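Local coordinates for protein mucin-like protocadherin (Homo sapiens, PDB 6OAE) that probably joins neighbouring microvilli of the brush border through calcium-dependent heterophilic adhesion to CDHR2, its two outermost cadherin repeats making up this chain, at residues V109-E122 / N157-Y170. Residues are numbered along the deposited sequence; the frame is centred on the assembly and turned at random. Where two conformers were deposited one is given.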
ATOM      1  N   VAL A 109      33.212  -5.670   3.226  1.00 25.70           N
ATOM      2  CA  VAL A 109      33.113  -7.091   3.658  1.00 25.58           C
ATOM      3  C   VAL A 109      34.526  -7.640   3.775  1.00 25.46           C
ATOM      4  O   VAL A 109      35.290  -7.545   2.786  1.00 23.33           O
ATOM      5  CB  VAL A 109      32.290  -7.939   2.675  1.00 27.62           C
ATOM      6  CG1 VAL A 109      31.778  -9.206   3.344  1.00 27.75           C
ATOM      7  CG2 VAL A 109      31.136  -7.170   2.065  1.00 30.14           C
ATOM      8  N   GLU A 110      34.866  -8.211   4.923  1.00 24.85           N
ATOM      9  CA  GLU A 110      36.214  -8.800   5.121  1.00 27.01           C
ATOM     10  C   GLU A 110      36.378  -9.984   4.173  1.00 25.93           C
ATOM     11  O   GLU A 110      35.429 -10.759   3.995  1.00 23.76           O
ATOM     12  CB  GLU A 110      36.431  -9.168   6.575  1.00 28.17           C
ATOM     13  CG  GLU A 110      36.659  -7.956   7.431  1.00 31.18           C
ATOM     14  CD  GLU A 110      36.982  -8.322   8.864  1.00 33.73           C
ATOM     15  OE1 GLU A 110      37.916  -9.137   9.064  1.00 37.65           O
ATOM     16  OE2 GLU A 110      36.296  -7.815   9.765  1.00 37.62           O
ATOM     17  N   GLU A 111      37.555 -10.105   3.568  1.00 27.09           N
ATOM     18  CA  GLU A 111      37.877 -11.208   2.631  1.00 27.15           C
ATOM     19  C   GLU A 111      37.618 -12.580   3.283  1.00 27.50           C
ATOM     20  O   GLU A 111      37.244 -13.507   2.552  1.00 28.38           O
ATOM     21  CB  GLU A 111      39.333 -11.087   2.194  1.00 28.23           C
ATOM     22  CG  GLU A 111      39.738 -12.110   1.168  1.00 28.93           C
ATOM     23  CD  GLU A 111      41.220 -12.049   0.879  1.00 29.78           C
ATOM     24  OE1 GLU A 111      41.571 -11.757  -0.242  1.00 25.35           O
ATOM     25  OE2 GLU A 111      42.005 -12.288   1.819  1.00 32.86           O
ATOM     26  N   ASP A 112      37.802 -12.726   4.596  1.00 28.50           N
ATOM     27  CA  ASP A 112      37.723 -14.053   5.277  1.00 30.08           C
ATOM     28  C   ASP A 112      36.325 -14.299   5.881  1.00 29.54           C
ATOM     29  O   ASP A 112      36.197 -15.229   6.715  1.00 29.12           O
ATOM     30  CB  ASP A 112      38.847 -14.189   6.318  1.00 32.16           C
ATOM     31  CG  ASP A 112      38.765 -13.190   7.457  1.00 33.75           C
ATOM     32  OD1 ASP A 112      38.043 -12.196   7.316  1.00 36.23           O
ATOM     33  OD2 ASP A 112      39.427 -13.420   8.474  1.00 37.71           O
ATOM     34  N   THR A 113      35.310 -13.517   5.500  1.00 27.44           N
ATOM     35  CA  THR A 113      33.900 -13.743   5.905  1.00 28.46           C
ATOM     36  C   THR A 113      33.537 -15.196   5.565  1.00 28.75           C
ATOM     37  O   THR A 113      33.874 -15.628   4.456  1.00 28.26           O
ATOM     38  CB  THR A 113      32.967 -12.740   5.218  1.00 27.80           C
ATOM     39  OG1 THR A 113      33.364 -11.433   5.632  1.00 26.10           O
ATOM     40  CG2 THR A 113      31.508 -12.988   5.535  1.00 29.11           C
ATOM     41  N   LYS A 114      32.895 -15.918   6.489  1.00 30.79           N
ATOM     42  CA  LYS A 114      32.547 -17.351   6.304  1.00 32.90           C
ATOM     43  C   LYS A 114      31.484 -17.466   5.209  1.00 29.82           C
ATOM     44  O   LYS A 114      30.529 -16.665   5.218  1.00 25.25           O
ATOM     45  CB  LYS A 114      32.070 -17.983   7.618  1.00 38.60           C
ATOM     46  CG  LYS A 114      33.012 -17.798   8.814  1.00 44.10           C
ATOM     47  CD  LYS A 114      34.515 -17.924   8.506  1.00 47.89           C
ATOM     48  CE  LYS A 114      34.929 -19.289   7.983  1.00 50.36           C
ATOM     49  NZ  LYS A 114      34.749 -20.343   9.012  1.00 53.87           N
ATOM     50  N   VAL A 115      31.645 -18.427   4.297  1.00 28.62           N
ATOM     51  CA  VAL A 115      30.646 -18.723   3.229  1.00 29.55           C
ATOM     52  C   VAL A 115      29.307 -19.060   3.913  1.00 28.73           C
ATOM     53  O   VAL A 115      29.338 -19.679   5.000  1.00 26.20           O
ATOM     54  CB  VAL A 115      31.132 -19.841   2.284  1.00 31.50           C
ATOM     55  CG1 VAL A 115      30.040 -20.299   1.327  1.00 32.53           C
ATOM     56  CG2 VAL A 115      32.366 -19.409   1.510  1.00 33.35           C
ATOM     57  N   ASN A 116      28.188 -18.635   3.311  1.00 29.34           N
ATOM     58  CA  ASN A 116      26.788 -18.774   3.813  1.00 32.25           C
ATOM     59  C   ASN A 116      26.437 -17.736   4.880  1.00 31.33           C
ATOM     60  O   ASN A 116      25.297 -17.792   5.361  1.00 33.93           O
ATOM     61  CB  ASN A 116      26.467 -20.171   4.346  1.00 35.85           C
ATOM     62  CG  ASN A 116      25.947 -21.052   3.254  1.00 39.30           C
ATOM     63  OD1 ASN A 116      24.979 -20.690   2.587  1.00 41.82           O
ATOM     64  ND2 ASN A 116      26.592 -22.186   3.063  1.00 43.95           N
ATOM     65  N   SER A 117      27.339 -16.817   5.212  1.00 28.88           N
ATOM     66  CA  SER A 117      27.090 -15.727   6.180  1.00 27.84           C
ATOM     67  C   SER A 117      26.094 -14.754   5.555  1.00 25.16           C
ATOM     68  O   SER A 117      26.234 -14.472   4.340  1.00 22.10           O
ATOM     69  CB  SER A 117      28.355 -14.968   6.538  1.00 27.57           C
ATOM     70  OG  SER A 117      29.289 -15.783   7.231  1.00 33.64           O
ATOM     71  N   THR A 118      25.176 -14.221   6.353  1.00 24.29           N
ATOM     72  CA  THR A 118      24.418 -13.007   5.970  1.00 24.03           C
ATOM     73  C   THR A 118      25.403 -11.846   6.053  1.00 22.74           C
ATOM     74  O   THR A 118      26.030 -11.701   7.119  1.00 21.65           O
ATOM     75  CB  THR A 118      23.185 -12.778   6.857  1.00 25.06           C
ATOM     76  OG1 THR A 118      22.281 -13.840   6.603  1.00 26.34           O
ATOM     77  CG2 THR A 118      22.503 -11.465   6.562  1.00 25.87           C
ATOM     78  N   VAL A 119      25.559 -11.057   4.988  1.00 20.59           N
ATOM     79  CA  VAL A 119      26.484  -9.887   4.967  1.00 21.40           C
ATOM     80  C   VAL A 119      25.677  -8.583   5.033  1.00 20.61           C
ATOM     81  O   VAL A 119      26.216  -7.577   5.540  1.00 20.49           O
ATOM     82  CB  VAL A 119      27.410  -9.969   3.735  1.00 23.36           C
ATOM     83  CG1 VAL A 119      28.153  -8.683   3.459  1.00 25.88           C
ATOM     84  CG2 VAL A 119      28.400 -11.124   3.884  1.00 24.17           C
ATOM     85  N   ILE A 120      24.445  -8.564   4.513  1.00 20.17           N
ATOM     86  CA  ILE A 120      23.527  -7.393   4.657  1.00 20.77           C
ATOM     87  C   ILE A 120      22.196  -7.959   5.134  1.00 21.14           C
ATOM     88  O   ILE A 120      21.598  -8.778   4.445  1.00 19.83           O
ATOM     89  CB  ILE A 120      23.360  -6.574   3.367  1.00 21.09           C
ATOM     90  CG1 ILE A 120      24.702  -6.238   2.710  1.00 21.08           C
ATOM     91  CG2 ILE A 120      22.567  -5.314   3.670  1.00 22.38           C
ATOM     92  CD1 ILE A 120      24.583  -5.531   1.360  1.00 20.99           C
ATOM     93  N   PRO A 121      21.686  -7.544   6.308  1.00 21.71           N
ATOM     94  CA  PRO A 121      20.402  -8.031   6.776  1.00 23.06           C
ATOM     95  C   PRO A 121      19.277  -7.312   6.007  1.00 22.94           C
ATOM     96  O   PRO A 121      19.484  -6.226   5.438  1.00 21.94           O
ATOM     97  CB  PRO A 121      20.447  -7.683   8.267  1.00 23.11           C
ATOM     98  CG  PRO A 121      21.195  -6.372   8.273  1.00 22.92           C
ATOM     99  CD  PRO A 121      22.280  -6.563   7.236  1.00 23.27           C
ATOM    100  N   GLU A 122      18.116  -7.959   6.002  1.00 26.54           N
ATOM    101  CA  GLU A 122      16.845  -7.490   5.375  1.00 30.49           C
ATOM    102  C   GLU A 122      16.594  -6.004   5.720  1.00 30.50           C
ATOM    103  O   GLU A 122      16.189  -5.240   4.827  1.00 31.10           O
ATOM    104  CB  GLU A 122      15.734  -8.439   5.837  1.00 33.54           C
ATOM    105  CG  GLU A 122      14.604  -8.567   4.863  1.00 37.35           C
ATOM    106  CD  GLU A 122      13.481  -9.521   5.255  1.00 38.03           C
ATOM    107  OE1 GLU A 122      12.319  -9.245   4.871  1.00 43.74           O
ATOM    108  OE2 GLU A 122      13.760 -10.540   5.906  1.00 39.19           O
ATOM    109  N   ASN A 157      11.315 -12.568  -1.309  1.00 20.66           N
ATOM    110  CA  ASN A 157      10.564 -11.761  -0.305  1.00 22.06           C
ATOM    111  C   ASN A 157      11.386 -11.454   0.966  1.00 24.65           C
ATOM    112  O   ASN A 157      10.871 -10.727   1.790  1.00 24.00           O
ATOM    113  CB  ASN A 157       9.253 -12.433   0.063  1.00 22.00           C
ATOM    114  CG  ASN A 157       8.436 -12.781  -1.164  1.00 21.78           C
ATOM    115  OD1 ASN A 157       8.073 -13.945  -1.341  1.00 21.89           O
ATOM    116  ND2 ASN A 157       8.159 -11.794  -2.014  1.00 20.27           N
ATOM    117  N   ARG A 158      12.608 -11.990   1.079  0.50 25.30           N
ATOM    118  CA  ARG A 158      13.544 -11.771   2.219  0.50 26.79           C
ATOM    119  C   ARG A 158      14.861 -11.246   1.661  0.50 25.79           C
ATOM    120  O   ARG A 158      15.780 -12.028   1.427  0.50 25.34           O
ATOM    121  CB  ARG A 158      13.799 -13.072   2.986  0.50 28.87           C
ATOM    122  CG  ARG A 158      12.564 -13.928   3.215  0.50 30.51           C
ATOM    123  CD  ARG A 158      11.712 -13.473   4.377  0.50 32.76           C
ATOM    124  NE  ARG A 158      12.387 -13.586   5.658  0.50 34.83           N
ATOM    125  CZ  ARG A 158      11.762 -13.801   6.810  0.50 35.12           C
ATOM    126  NH1 ARG A 158      10.448 -13.938   6.827  0.50 35.58           N
ATOM    127  NH2 ARG A 158      12.453 -13.887   7.931  0.50 35.58           N
ATOM    128  N   PRO A 159      14.996  -9.924   1.409  1.00 24.77           N
ATOM    129  CA  PRO A 159      16.221  -9.375   0.829  1.00 24.31           C
ATOM    130  C   PRO A 159      17.408  -9.221   1.797  1.00 23.72           C
ATOM    131  O   PRO A 159      17.911  -8.124   1.956  1.00 25.73           O
ATOM    132  CB  PRO A 159      15.715  -8.015   0.307  1.00 25.10           C
ATOM    133  CG  PRO A 159      14.718  -7.595   1.334  1.00 24.83           C
ATOM    134  CD  PRO A 159      13.967  -8.884   1.598  1.00 25.85           C
ATOM    135  N   ALA A 160      17.847 -10.320   2.398  1.00 21.63           N
ATOM    136  CA  ALA A 160      19.137 -10.394   3.106  1.00 21.25           C
ATOM    137  C   ALA A 160      20.147 -10.826   2.056  1.00 20.14           C
ATOM    138  O   ALA A 160      19.787 -11.700   1.244  1.00 20.53           O
ATOM    139  CB  ALA A 160      19.087 -11.361   4.256  1.00 21.17           C
ATOM    140  N   LEU A 161      21.336 -10.242   2.059  1.00 20.02           N
ATOM    141  CA  LEU A 161      22.395 -10.601   1.091  1.00 20.11           C
ATOM    142  C   LEU A 161      23.311 -11.619   1.770  1.00 20.31           C
ATOM    143  O   LEU A 161      23.846 -11.324   2.861  1.00 21.21           O
ATOM    144  CB  LEU A 161      23.156  -9.359   0.628  1.00 20.36           C
ATOM    145  CG  LEU A 161      23.996  -9.574  -0.628  1.00 21.00           C
ATOM    146  CD1 LEU A 161      23.118  -9.838  -1.831  1.00 20.83           C
ATOM    147  CD2 LEU A 161      24.913  -8.390  -0.891  1.00 21.65           C
ATOM    148  N   ARG A 162      23.455 -12.776   1.148  1.00 19.81           N
ATOM    149  CA  ARG A 162      24.252 -13.910   1.646  1.00 19.75           C
ATOM    150  C   ARG A 162      25.537 -14.031   0.823  1.00 18.98           C
ATOM    151  O   ARG A 162      25.474 -13.874  -0.409  1.00 18.74           O
ATOM    152  CB  ARG A 162      23.374 -15.161   1.580  1.00 20.51           C
ATOM    153  CG  ARG A 162      24.107 -16.464   1.877  1.00 21.11           C
ATOM    154  CD  ARG A 162      23.203 -17.679   1.735  1.00 21.16           C
ATOM    155  NE  ARG A 162      22.709 -17.707   0.372  1.00 21.33           N
ATOM    156  CZ  ARG A 162      21.492 -18.060  -0.004  1.00 21.97           C
ATOM    157  NH1 ARG A 162      20.598 -18.445   0.884  1.00 22.53           N
ATOM    158  NH2 ARG A 162      21.160 -17.995  -1.278  1.00 21.99           N
ATOM    159  N   LEU A 163      26.668 -14.306   1.475  1.00 19.26           N
ATOM    160  CA  LEU A 163      27.922 -14.692   0.784  1.00 19.69           C
ATOM    161  C   LEU A 163      27.831 -16.183   0.401  1.00 20.70           C
ATOM    162  O   LEU A 163      27.589 -17.030   1.290  1.00 21.49           O
ATOM    163  CB  LEU A 163      29.129 -14.416   1.683  1.00 19.25           C
ATOM    164  CG  LEU A 163      30.475 -14.777   1.084  1.00 18.79           C
ATOM    165  CD1 LEU A 163      30.833 -13.874  -0.091  1.00 18.70           C
ATOM    166  CD2 LEU A 163      31.563 -14.706   2.143  1.00 20.11           C
ATOM    167  N   ASP A 164      28.034 -16.491  -0.869  1.00 21.39           N
ATOM    168  CA  ASP A 164      27.884 -17.867  -1.411  1.00 23.08           C
ATOM    169  C   ASP A 164      29.207 -18.531  -1.746  1.00 25.53           C
ATOM    170  O   ASP A 164      29.205 -19.754  -1.873  1.00 25.89           O
ATOM    171  CB  ASP A 164      27.050 -17.825  -2.673  1.00 22.83           C
ATOM    172  CG  ASP A 164      25.661 -17.317  -2.379  1.00 22.52           C
ATOM    173  OD1 ASP A 164      25.099 -17.737  -1.324  1.00 21.63           O
ATOM    174  OD2 ASP A 164      25.166 -16.516  -3.191  1.00 21.77           O
ATOM    175  N   ARG A 165      30.284 -17.774  -1.935  1.00 27.31           N
ATOM    176  CA  ARG A 165      31.605 -18.354  -2.296  1.00 28.75           C
ATOM    177  C   ARG A 165      32.698 -17.524  -1.652  1.00 26.01           C
ATOM    178  O   ARG A 165      32.523 -16.323  -1.445  1.00 24.12           O
ATOM    179  CB  ARG A 165      31.804 -18.396  -3.814  1.00 32.65           C
ATOM    180  CG  ARG A 165      31.030 -19.515  -4.491  1.00 38.67           C
ATOM    181  CD  ARG A 165      31.093 -19.392  -5.995  1.00 41.89           C
ATOM    182  NE  ARG A 165      32.430 -19.630  -6.505  1.00 46.49           N
ATOM    183  CZ  ARG A 165      32.941 -20.828  -6.816  1.00 50.48           C
ATOM    184  NH1 ARG A 165      34.183 -20.902  -7.282  1.00 51.19           N
ATOM    185  NH2 ARG A 165      32.226 -21.941  -6.661  1.00 50.06           N
ATOM    186  N   PRO A 166      33.854 -18.132  -1.335  1.00 24.48           N
ATOM    187  CA  PRO A 166      34.938 -17.381  -0.700  1.00 23.89           C
ATOM    188  C   PRO A 166      35.317 -16.143  -1.522  1.00 22.63           C
ATOM    189  O   PRO A 166      35.401 -16.234  -2.723  1.00 23.70           O
ATOM    190  CB  PRO A 166      36.105 -18.383  -0.594  1.00 23.46           C
ATOM    191  CG  PRO A 166      35.489 -19.743  -0.783  1.00 24.60           C
ATOM    192  CD  PRO A 166      34.184 -19.557  -1.537  1.00 23.87           C
ATOM    193  N   LEU A 167      35.499 -15.010  -0.850  1.00 22.07           N
ATOM    194  CA  LEU A 167      35.935 -13.747  -1.465  1.00 22.22           C
ATOM    195  C   LEU A 167      37.441 -13.831  -1.714  1.00 23.69           C
ATOM    196  O   LEU A 167      38.154 -14.633  -1.020  1.00 24.36           O
ATOM    197  CB  LEU A 167      35.586 -12.570  -0.553  1.00 22.69           C
ATOM    198  CG  LEU A 167      34.096 -12.411  -0.256  1.00 22.82           C
ATOM    199  CD1 LEU A 167      33.867 -11.340   0.800  1.00 22.74           C
ATOM    200  CD2 LEU A 167      33.335 -12.081  -1.533  1.00 22.87           C
ATOM    201  N   ASP A 168      37.898 -13.039  -2.658  1.00 22.94           N
ATOM    202  CA  ASP A 168      39.331 -12.933  -3.009  1.00 23.12           C
ATOM    203  C   ASP A 168      39.587 -11.476  -3.388  1.00 22.28           C
ATOM    204  O   ASP A 168      39.214 -11.079  -4.474  1.00 22.60           O
ATOM    205  CB  ASP A 168      39.648 -13.945  -4.112  1.00 23.07           C
ATOM    206  CG  ASP A 168      41.110 -14.000  -4.504  1.00 22.69           C
ATOM    207  OD1 ASP A 168      41.793 -12.965  -4.357  1.00 21.11           O
ATOM    208  OD2 ASP A 168      41.542 -15.092  -4.966  1.00 22.85           O
ATOM    209  N   PHE A 169      40.219 -10.729  -2.497  1.00 22.40           N
ATOM    210  CA  PHE A 169      40.515  -9.288  -2.629  1.00 22.94           C
ATOM    211  C   PHE A 169      41.284  -8.996  -3.927  1.00 23.07           C
ATOM    212  O   PHE A 169      40.987  -7.979  -4.565  1.00 22.83           O
ATOM    213  CB  PHE A 169      41.309  -8.820  -1.416  1.00 23.80           C
ATOM    214  CG  PHE A 169      41.865  -7.440  -1.547  1.00 25.73           C
ATOM    215  CD1 PHE A 169      41.035  -6.342  -1.394  1.00 25.91           C
ATOM    216  CD2 PHE A 169      43.213  -7.237  -1.815  1.00 25.20           C
ATOM    217  CE1 PHE A 169      41.543  -5.061  -1.515  1.00 27.67           C
ATOM    218  CE2 PHE A 169      43.712  -5.951  -1.931  1.00 27.49           C
ATOM    219  CZ  PHE A 169      42.878  -4.867  -1.785  1.00 27.35           C
ATOM    220  N   TYR A 170      42.241  -9.852  -4.298  1.00 22.46           N
ATOM    221  CA  TYR A 170      43.136  -9.632  -5.456  1.00 23.60           C
ATOM    222  C   TYR A 170      42.336  -9.806  -6.745  1.00 25.40           C
ATOM    223  O   TYR A 170      42.451  -8.942  -7.667  1.00 25.56           O
ATOM    224  CB  TYR A 170      44.378 -10.527  -5.329  1.00 23.87           C
ATOM    225  CG  TYR A 170      45.135 -10.159  -4.087  1.00 23.12           C
ATOM    226  CD1 TYR A 170      45.948  -9.042  -4.068  1.00 23.37           C
ATOM    227  CD2 TYR A 170      44.967 -10.871  -2.911  1.00 23.34           C
ATOM    228  CE1 TYR A 170      46.612  -8.660  -2.920  1.00 24.07           C
ATOM    229  CE2 TYR A 170      45.635 -10.509  -1.750  1.00 24.36           C
ATOM    230  CZ  TYR A 170      46.454  -9.395  -1.759  1.00 23.53           C
ATOM    231  OH  TYR A 170      47.114  -9.015  -0.649  1.00 25.88           O
TER
HETATM  232  O   HOH W   1      35.285 -15.234   2.138  1.00 27.63           O
HETATM  233  O   HOH W   2      38.640 -16.138   1.487  1.00 41.45           O
HETATM  234  O   HOH W   3      25.346 -20.104  -0.038  1.00 28.25           O
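E111 stretches its carboxylate across to the chain at F169: with CG anti to the backbone N (chi1 -176°) and the rest extended, OE1 takes the F169 N-H on its anti lone pair, 2.8 Å from N to OE1. Glutamate suits the place because its length spans the gap; an alanine here would probably leave the F169 N-H without its mate and the backbone at F169 freer to shift. Nearby, one water bridges E111 O and T113 O to L167 N, while L167 sends CD1 inward to meet V109 CG1 at 3.9 Å, the two side chains set roughly perpendicular.

Farther along, V115 lays CG2 on P166 CD, 3.6 Å away, and L163 CD2 comes against T113 CG2, 3.8 Å away. I120 and L161 run alongside each other in the same direction, CD1 to CD2 3.7 Å apart, CB-branched isoleucine and CG-branched leucine both offering apolar bulk to the buried face. Here a classic beta bulge lets L161 O accept from both V119 N (2.7 Å) and I120 N (3.3 Å). At the far end E122 rests CG on the P159 ring.

This edge pairing belongs to the second cadherin repeat: strand 158-163 lies between 118-120 and 151-155, L161 and L163 pack on F151, and L161 reaches across to L201 of the facing sheet, where V109, on neighbouring strand 104-110, also packs.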